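Side-chain contacts in aldehyde dehydrogenase family protein (Pseudomonas syringae pv. tomato, PDB 5IUV), which probably oxidises indole-3-acetaldehyde to the auxin indole-3-acetic acid, using NAD+ as the electron acceptor: residues V301-S306 against A465-F470; R67-S72 against A214-V219; Q96-L101 against D115-D120. All blocks are in the same frame, centred on the assembly; numbering follows the deposited sequence.

Contact 1: residues V301-S306 against A465-F470. With NAD (nicotinamide-adenine-dinucleotide), chain C.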
loop_
_atom_site.group_PDB
_atom_site.type_symbol
_atom_site.label_atom_id
_atom_site.label_comp_id
_atom_site.label_asym_id
_atom_site.label_seq_id
_atom_site.Cartn_x
_atom_site.Cartn_y
_atom_site.Cartn_z
ATOM N N VAL A 301 31.359 6.745 11.766
ATOM C CA VAL A 301 30.121 6.542 11.033
ATOM C C VAL A 301 29.749 5.070 11.147
ATOM O O VAL A 301 30.590 4.192 10.931
ATOM C CB VAL A 301 30.263 6.950 9.544
ATOM C CG1 VAL A 301 28.952 6.743 8.791
ATOM C CG2 VAL A 301 30.735 8.401 9.420
ATOM N N CYS A 302 28.500 4.801 11.506
ATOM C CA CYS A 302 28.040 3.430 11.672
ATOM C C CYS A 302 28.218 2.612 10.397
ATOM O O CYS A 302 28.617 1.440 10.438
ATOM C CB CYS A 302 26.581 3.419 12.095
ATOM S SG CYS A 302 25.446 4.243 10.935
ATOM N N THR A 303 27.935 3.243 9.262
ATOM C CA THR A 303 28.092 2.595 7.966
ATOM C C THR A 303 29.421 2.879 7.276
ATOM O O THR A 303 29.503 2.784 6.053
ATOM C CB THR A 303 26.979 3.015 7.007
ATOM O OG1 THR A 303 26.929 4.446 6.938
ATOM C CG2 THR A 303 25.655 2.497 7.500
ATOM N N ALA A 304 30.454 3.235 8.038
ATOM C CA ALA A 304 31.762 3.450 7.430
ATOM C C ALA A 304 32.146 2.200 6.658
ATOM O O ALA A 304 31.908 1.085 7.123
ATOM C CB ALA A 304 32.817 3.784 8.484
ATOM N N GLY A 305 32.691 2.385 5.458
ATOM C CA GLY A 305 33.137 1.262 4.654
ATOM C C GLY A 305 34.474 0.779 5.186
ATOM O O GLY A 305 35.514 1.020 4.570
ATOM N N SER A 306 34.447 0.099 6.330
ATOM C CA SER A 306 35.673 -0.229 7.060
ATOM C C SER A 306 36.356 -1.500 6.554
ATOM O O SER A 306 37.528 -1.730 6.846
ATOM C CB SER A 306 35.375 -0.353 8.555
ATOM O OG SER A 306 34.293 -1.234 8.777
ATOM N N ALA A 465 14.586 6.195 1.925
ATOM C CA ALA A 465 15.244 4.899 2.092
ATOM C C ALA A 465 15.357 4.483 3.552
ATOM O O ALA A 465 16.097 5.106 4.306
ATOM C CB ALA A 465 16.636 4.929 1.469
ATOM N N PRO A 466 14.648 3.405 3.940
ATOM C CA PRO A 466 14.749 2.856 5.297
ATOM C C PRO A 466 16.189 2.500 5.603
ATOM O O PRO A 466 16.894 2.018 4.724
ATOM C CB PRO A 466 13.883 1.586 5.252
ATOM C CG PRO A 466 13.086 1.685 4.021
ATOM C CD PRO A 466 13.782 2.591 3.069
ATOM N N PHE A 467 16.604 2.716 6.842
ATOM C CA PHE A 467 17.993 2.580 7.240
ATOM C C PHE A 467 18.036 1.830 8.573
ATOM O O PHE A 467 17.375 2.236 9.530
ATOM C CB PHE A 467 18.632 3.973 7.357
ATOM C CG PHE A 467 20.096 3.959 7.694
ATOM C CD1 PHE A 467 20.522 3.756 9.002
ATOM C CD2 PHE A 467 21.042 4.190 6.716
ATOM C CE1 PHE A 467 21.859 3.748 9.315
ATOM C CE2 PHE A 467 22.385 4.193 7.032
ATOM C CZ PHE A 467 22.787 3.974 8.336
ATOM N N GLY A 468 18.798 0.741 8.637
ATOM C CA GLY A 468 18.912 -0.025 9.873
ATOM C C GLY A 468 19.539 -1.387 9.664
ATOM O O GLY A 468 19.944 -1.715 8.559
ATOM N N GLY A 469 19.606 -2.198 10.718
ATOM C CA GLY A 469 20.438 -3.391 10.667
ATOM C C GLY A 469 19.778 -4.742 10.472
ATOM O O GLY A 469 18.608 -4.944 10.811
ATOM N N PHE A 470 20.541 -5.655 9.874
ATOM C CA PHE A 470 20.327 -7.092 10.009
ATOM C C PHE A 470 21.091 -7.518 11.251
ATOM O O PHE A 470 22.045 -6.846 11.636
ATOM C CB PHE A 470 20.860 -7.873 8.799
ATOM C CG PHE A 470 19.956 -7.863 7.589
ATOM C CD1 PHE A 470 19.368 -6.692 7.140
ATOM C CD2 PHE A 470 19.746 -9.031 6.865
ATOM C CE1 PHE A 470 18.558 -6.695 6.012
ATOM C CE2 PHE A 470 18.940 -9.034 5.738
ATOM C CZ PHE A 470 18.348 -7.862 5.313
HETATM P PA NAD C . 26.976 3.968 23.326
HETATM O O1A NAD C . 26.374 2.628 23.140
HETATM O O2A NAD C . 28.136 3.996 24.302
HETATM O O5B NAD C . 25.877 4.999 23.796
HETATM C C5B NAD C . 24.823 5.535 22.970
HETATM C C4B NAD C . 23.880 6.277 23.883
HETATM O O4B NAD C . 23.416 5.377 24.912
HETATM C C3B NAD C . 24.424 7.508 24.615
HETATM O O3B NAD C . 23.424 8.516 24.725
HETATM C C2B NAD C . 24.787 6.951 25.993
HETATM O O2B NAD C . 24.787 7.957 27.002
HETATM C C1B NAD C . 23.672 5.928 26.186
HETATM N N9A NAD C . 23.936 4.835 27.118
HETATM C C8A NAD C . 25.151 4.324 27.492
HETATM N N7A NAD C . 25.084 3.403 28.423
HETATM C C5A NAD C . 23.718 3.279 28.662
HETATM C C6A NAD C . 22.978 2.426 29.506
HETATM N N6A NAD C . 23.530 1.552 30.355
HETATM N N1A NAD C . 21.627 2.522 29.462
HETATM C C2A NAD C . 21.070 3.423 28.647
HETATM N N3A NAD C . 21.665 4.288 27.820
HETATM C C4A NAD C . 23.003 4.157 27.865
HETATM O O3 NAD C . 27.499 4.509 21.908
HETATM P PN NAD C . 28.283 5.829 21.441
HETATM O O1N NAD C . 29.699 5.639 21.835
HETATM O O2N NAD C . 27.554 7.021 21.932
HETATM O O5D NAD C . 28.095 5.804 19.855
HETATM C C5D NAD C . 28.926 4.998 18.992
HETATM C C4D NAD C . 28.125 3.795 18.557
HETATM O O4D NAD C . 26.938 4.237 17.859
HETATM C C3D NAD C . 28.833 2.866 17.579
HETATM O O3D NAD C . 28.659 1.512 17.984
HETATM C C2D NAD C . 28.113 3.179 16.262
HETATM O O2D NAD C . 28.075 2.128 15.301
HETATM C C1D NAD C . 26.671 3.465 16.739
HETATM N N1N NAD C . 25.917 4.290 15.702
HETATM C C2N NAD C . 24.863 3.611 15.044
HETATM C C3N NAD C . 24.077 4.291 14.127
HETATM C C7N NAD C . 22.986 3.613 13.336
HETATM O O7N NAD C . 22.889 2.368 13.355
HETATM N N7N NAD C . 22.240 4.362 12.561
HETATM C C4N NAD C . 24.363 5.632 13.861
HETATM C C5N NAD C . 25.424 6.268 14.495
HETATM C C6N NAD C . 26.190 5.578 15.421
#
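In the NAD-lined active site of this aldehyde dehydrogenase, Cys-302 and Thr-303, neighbours in a type I turn, meet the ring of Phe-467. The sulfur lies at the ring edge: SG of Cys-302 is 3.7 Å from CZ of Phe-467, and its direction from the ring centroid makes 83° with the ring normal. With SG between the backbone N and the carbonyl carbon (chi1 59°), Cys-302 reaches the nicotinamide, its SG 3.4 Å from C4N of NAD and its CB 3.3 Å from C3N of NAD. Thr-303 sends its methyl rather than its hydroxyl; CG2 of Thr-303 approaches CZ of Phe-467 obliquely at 3.3 Å. Phe-467 extends from the opposite direction, CG anti to the backbone N (chi1 -177°), and a second point of its edge, CE1, comes to 3.3 Å from the carboxamide N7N of NAD. Trp-176 packs edge-to-face with the same ring, and Tyr-458 OH hydrogen-bonds the carbonyl O of Thr-303. Cys-302 and Thr-303 have each been seen to line an indole-acetate site, so the ring probably lies where cofactor and product pockets meet. A cysteine beside the nicotinamide is consistent with the nucleophilic cysteine of the aldehyde dehydrogenase family.

Contact 2: residues R67-S72 against A214-V219; sequences RSAFDS and AGVLNV
Ala-69 pushes its methyl group onto the backbone of Ala-214 and Gly-215, just ahead of strand 217-219. The contact joins the last turns of helix 56-72 to a beta-alpha-beta unit of the cofactor-binding domain, in which strand 187-191, helix 198-210 and strand 217-219 follow one another and the two strands pair in parallel. CB of Ala-69 is 3.7 Å from the carbonyl C of Gly-215 and 3.8 Å from O of Ala-214, so one methyl lies against the peptide backbone of both residues. Gly-215 stands at positive phi (94°); its CA is 5.3 Å from CA of Ala-69, an approach of main chains that depends on Gly-215 having no side chain on the side facing the helix. Val-216 adds the apolar part: its CG2, placed beside the backbone N while CG1 is anti to it, lies 4.0 Å from CB of Ala-69. No hydrogen bond crosses between the segments, and the contact is van der Waals packing. Polar ties lie around this patch. Arg-67, whose CB points away from segment 214-219, forms salt bridges with Asp-236 and Asp-238, while the amide of Asn-218 is held at both ends, OD1 by Gln-25 N and ND2 by Ser-65 OG of helix 56-72. Near the helix end the chain binds itself: OG of Ser-72 donates to O of Ala-69 at 2.7 Å, with a C=O...donor angle of 129° and the donor tilted 23° from the carbonyl plane.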
loop_
_atom_site.group_PDB
_atom_site.type_symbol
_atom_site.label_atom_id
_atom_site.label_comp_id
_atom_site.label_asym_id
_atom_site.label_seq_id
_atom_site.Cartn_x
_atom_site.Cartn_y
_atom_site.Cartn_z
ATOM N N ARG A 67 3.743 12.066 29.841
ATOM C CA ARG A 67 2.497 11.303 29.945
ATOM C C ARG A 67 1.300 12.236 30.052
ATOM O O ARG A 67 0.279 12.041 29.391
ATOM C CB ARG A 67 2.541 10.359 31.155
ATOM C CG ARG A 67 1.217 9.668 31.479
ATOM C CD ARG A 67 0.817 8.681 30.383
ATOM N NE ARG A 67 1.824 7.641 30.187
ATOM C CZ ARG A 67 1.921 6.888 29.097
ATOM N NH1 ARG A 67 1.066 7.060 28.093
ATOM N NH2 ARG A 67 2.876 5.972 29.003
ATOM N N SER A 68 1.431 13.253 30.892
ATOM C CA SER A 68 0.358 14.218 31.067
ATOM C C SER A 68 0.073 14.951 29.757
ATOM O O SER A 68 -1.085 15.158 29.389
ATOM C CB SER A 68 0.710 15.209 32.175
ATOM O OG SER A 68 -0.309 16.176 32.314
ATOM N N ALA A 69 1.134 15.328 29.048
ATOM C CA ALA A 69 0.978 15.999 27.764
ATOM C C ALA A 69 0.316 15.083 26.731
ATOM O O ALA A 69 -0.568 15.520 25.997
ATOM C CB ALA A 69 2.320 16.493 27.250
ATOM N N PHE A 70 0.740 13.821 26.673
ATOM C CA PHE A 70 0.127 12.876 25.749
ATOM C C PHE A 70 -1.365 12.735 26.053
ATOM O O PHE A 70 -2.196 12.803 25.153
ATOM C CB PHE A 70 0.808 11.506 25.822
ATOM C CG PHE A 70 0.194 10.479 24.916
ATOM C CD1 PHE A 70 0.451 10.502 23.556
ATOM C CD2 PHE A 70 -0.638 9.493 25.422
ATOM C CE1 PHE A 70 -0.111 9.560 22.709
ATOM C CE2 PHE A 70 -1.206 8.549 24.579
ATOM C CZ PHE A 70 -0.941 8.582 23.229
ATOM N N ASP A 71 -1.702 12.565 27.327
ATOM C CA ASP A 71 -3.097 12.356 27.711
ATOM C C ASP A 71 -3.975 13.591 27.458
ATOM O O ASP A 71 -5.169 13.459 27.188
ATOM C CB ASP A 71 -3.186 11.930 29.185
ATOM C CG ASP A 71 -2.745 10.482 29.412
ATOM O OD1 ASP A 71 -2.648 9.720 28.432
ATOM O OD2 ASP A 71 -2.502 10.100 30.577
ATOM N N SER A 72 -3.389 14.782 27.535
ATOM C CA SER A 72 -4.123 16.025 27.269
ATOM C C SER A 72 -4.616 16.116 25.822
ATOM O O SER A 72 -5.585 16.818 25.524
ATOM C CB SER A 72 -3.248 17.242 27.569
ATOM O OG SER A 72 -2.376 17.522 26.482
ATOM N N ALA A 214 4.190 22.286 25.496
ATOM C CA ALA A 214 5.001 21.938 26.660
ATOM C C ALA A 214 4.756 20.494 27.094
ATOM O O ALA A 214 3.613 20.024 27.131
ATOM C CB ALA A 214 4.714 22.893 27.823
ATOM N N GLY A 215 5.833 19.793 27.432
ATOM C CA GLY A 215 5.720 18.419 27.881
ATOM C C GLY A 215 5.892 17.393 26.772
ATOM O O GLY A 215 6.176 16.228 27.045
ATOM N N VAL A 216 5.731 17.814 25.520
ATOM C CA VAL A 216 5.753 16.871 24.403
ATOM C C VAL A 216 7.186 16.510 23.998
ATOM O O VAL A 216 7.459 15.379 23.587
ATOM C CB VAL A 216 4.966 17.430 23.191
ATOM C CG1 VAL A 216 5.146 16.551 21.965
ATOM C CG2 VAL A 216 3.480 17.540 23.542
ATOM N N LEU A 217 8.103 17.462 24.125
ATOM C CA LEU A 217 9.520 17.169 23.931
ATOM C C LEU A 217 10.348 17.643 25.132
ATOM O O LEU A 217 10.554 18.847 25.337
ATOM C CB LEU A 217 10.034 17.812 22.637
ATOM C CG LEU A 217 11.544 17.702 22.393
ATOM C CD1 LEU A 217 11.987 16.243 22.318
ATOM C CD2 LEU A 217 11.958 18.462 21.135
ATOM N N ASN A 218 10.791 16.683 25.935
ATOM C CA ASN A 218 11.639 16.947 27.085
ATOM C C ASN A 218 13.035 16.430 26.779
ATOM O O ASN A 218 13.174 15.403 26.118
ATOM C CB ASN A 218 11.085 16.276 28.348
ATOM C CG ASN A 218 9.761 16.876 28.806
ATOM O OD1 ASN A 218 9.494 18.061 28.598
ATOM N ND2 ASN A 218 8.928 16.054 29.438
ATOM N N VAL A 219 14.061 17.131 27.253
ATOM C CA VAL A 219 15.445 16.744 26.969
ATOM C C VAL A 219 16.250 16.568 28.261
ATOM O O VAL A 219 16.347 17.493 29.070
ATOM C CB VAL A 219 16.152 17.782 26.076
ATOM C CG1 VAL A 219 17.609 17.369 25.828
ATOM C CG2 VAL A 219 15.401 17.936 24.750
#

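Contact 3: residues Q96-L101 against D115-D120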
loop_
_atom_site.group_PDB
_atom_site.type_symbol
_atom_site.label_atom_id
_atom_site.label_comp_id
_atom_site.label_asym_id
_atom_site.label_seq_id
_atom_site.Cartn_x
_atom_site.Cartn_y
_atom_site.Cartn_z
ATOM N N GLN A 96 16.891 28.200 10.130
ATOM C CA GLN A 96 17.027 29.606 10.488
ATOM C C GLN A 96 18.154 29.810 11.500
ATOM O O GLN A 96 18.816 30.841 11.495
ATOM C CB GLN A 96 15.700 30.129 11.038
ATOM C CG GLN A 96 15.700 31.566 11.510
ATOM C CD GLN A 96 14.338 31.973 12.050
ATOM O OE1 GLN A 96 13.309 31.729 11.414
ATOM N NE2 GLN A 96 14.322 32.570 13.238
ATOM N N ASN A 97 18.377 28.814 12.356
ATOM C CA ASN A 97 19.444 28.885 13.351
ATOM C C ASN A 97 20.626 27.980 13.017
ATOM O O ASN A 97 21.362 27.541 13.907
ATOM C CB ASN A 97 18.892 28.533 14.728
ATOM C CG ASN A 97 17.886 29.546 15.217
ATOM O OD1 ASN A 97 18.261 30.598 15.721
ATOM N ND2 ASN A 97 16.595 29.243 15.054
ATOM N N ALA A 98 20.813 27.728 11.725
ATOM C CA ALA A 98 21.784 26.738 11.259
ATOM C C ALA A 98 23.220 27.041 11.674
ATOM O O ALA A 98 23.955 26.132 12.044
ATOM C CB ALA A 98 21.700 26.600 9.737
ATOM N N GLU A 99 23.627 28.307 11.613
ATOM C CA GLU A 99 25.015 28.641 11.918
ATOM C C GLU A 99 25.352 28.375 13.384
ATOM O O GLU A 99 26.407 27.814 13.691
ATOM C CB GLU A 99 25.310 30.096 11.554
ATOM C CG GLU A 99 25.274 30.357 10.060
ATOM C CD GLU A 99 25.539 31.810 9.703
ATOM O OE1 GLU A 99 25.528 32.665 10.614
ATOM O OE2 GLU A 99 25.758 32.096 8.509
ATOM N N GLU A 100 24.456 28.769 14.280
ATOM C CA GLU A 100 24.632 28.491 15.703
ATOM C C GLU A 100 24.648 26.986 15.990
ATOM O O GLU A 100 25.515 26.498 16.710
ATOM C CB GLU A 100 23.529 29.157 16.534
ATOM C CG GLU A 100 23.629 28.852 18.025
ATOM C CD GLU A 100 22.481 29.430 18.852
ATOM O OE1 GLU A 100 21.587 30.090 18.278
ATOM O OE2 GLU A 100 22.479 29.221 20.087
ATOM N N LEU A 101 23.679 26.258 15.439
ATOM C CA LEU A 101 23.575 24.823 15.666
ATOM C C LEU A 101 24.782 24.068 15.105
ATOM O O LEU A 101 25.287 23.135 15.738
ATOM C CB LEU A 101 22.284 24.283 15.051
ATOM C CG LEU A 101 21.005 24.709 15.776
ATOM C CD1 LEU A 101 19.769 24.319 14.983
ATOM C CD2 LEU A 101 20.958 24.083 17.157
ATOM N N ASP A 115 31.109 20.391 7.398
ATOM C CA ASP A 115 30.245 19.211 7.489
ATOM C C ASP A 115 29.014 19.480 8.361
ATOM O O ASP A 115 27.904 19.126 7.985
ATOM C CB ASP A 115 31.009 18.003 8.037
ATOM C CG ASP A 115 32.076 17.489 7.077
ATOM O OD1 ASP A 115 32.117 17.933 5.910
ATOM O OD2 ASP A 115 32.874 16.624 7.498
ATOM N N SER A 116 29.210 20.096 9.526
ATOM C CA SER A 116 28.081 20.452 10.392
ATOM C C SER A 116 27.049 21.298 9.657
ATOM O O SER A 116 25.845 21.048 9.739
ATOM C CB SER A 116 28.561 21.220 11.631
ATOM O OG SER A 116 29.387 20.425 12.454
ATOM N N LEU A 117 27.540 22.300 8.941
ATOM C CA LEU A 117 26.700 23.256 8.235
ATOM C C LEU A 117 26.084 22.657 6.966
ATOM O O LEU A 117 24.921 22.921 6.647
ATOM C CB LEU A 117 27.518 24.504 7.892
ATOM C CG LEU A 117 26.779 25.786 7.513
ATOM C CD1 LEU A 117 25.932 26.279 8.677
ATOM C CD2 LEU A 117 27.767 26.859 7.071
ATOM N N GLY A 118 26.862 21.846 6.257
ATOM C CA GLY A 118 26.439 21.294 4.982
ATOM C C GLY A 118 25.731 19.951 5.036
ATOM O O GLY A 118 24.944 19.632 4.148
ATOM N N VAL A 119 26.000 19.154 6.063
ATOM C CA VAL A 119 25.401 17.825 6.127
ATOM C C VAL A 119 24.464 17.667 7.321
ATOM O O VAL A 119 23.295 17.311 7.151
ATOM C CB VAL A 119 26.487 16.723 6.175
ATOM C CG1 VAL A 119 25.853 15.341 6.332
ATOM C CG2 VAL A 119 27.343 16.775 4.920
ATOM N N ASP A 120 24.968 17.943 8.520
ATOM C CA ASP A 120 24.223 17.656 9.746
ATOM C C ASP A 120 22.955 18.481 9.942
ATOM O O ASP A 120 21.870 17.917 10.115
ATOM C CB ASP A 120 25.128 17.841 10.958
ATOM C CG ASP A 120 26.244 16.827 10.999
ATOM O OD1 ASP A 120 27.123 16.889 10.111
ATOM O OD2 ASP A 120 26.236 15.971 11.918
#
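Leu-117 reaches from helix 113-134 across to the first turn of helix 98-109 with a single methyl. Its CG is anti to the backbone N (chi1 -163°) and chi2 is 63°, a bend that brings CD1 nearer to the other helix than the direction of its CB would suggest. CD1 of Leu-117 rests 3.9 Å from O of Ala-98 and 4.1 Å from CA of Glu-99, so it lies mainly over backbone. Side-chain touches are looser, at 4.4 Å from CD1 of Leu-117 both to CB of Ala-98 and to CG of Glu-99. Glu-99 itself starts away from Leu-117, and its extended chain (chi2 179°) carries the carboxylate to a salt bridge with Arg-12. Leu-117 lies within a wider pi-type turn (116-120) of its helix: O of Asp-115 accepts from N of Val-119 at 2.7 Å and from N of Asp-120 at 3.2 Å. The two consecutive helices are also tied by a hydrogen bond between the hydroxyls of Ser-116 and Thr-106. Between the two segments no polar bond is made: a methyl packs by van der Waals contact on a carbonyl and neighbouring carbons, which implies a non-directional fit, with the charge of Glu-99 paired elsewhere.

How the contacts relate
Of the three, contact 1 alone touches NAD; contacts 2 and 3 are structural packing away from the annotated sites. Contact 3 comes nearer to contact 1, with nearest atoms about 9 Å apart and centres about 23 Å apart, and its Asp-120 packs on Phe-169, which has been seen to line an indole-acetate site. Contact 2 lies farther out, its centre about 32 Å from that of contact 1 and its nearest atoms about 20 Å away. In sequence, both segments of contact 3 fall between those of contact 2, whereas contact 1 follows later. Helix 198-210 packs against segments of contacts 2 and 3 (Leu-217 and Val-219; Asn-97 and Leu-101), whose centres are about 27 Å apart.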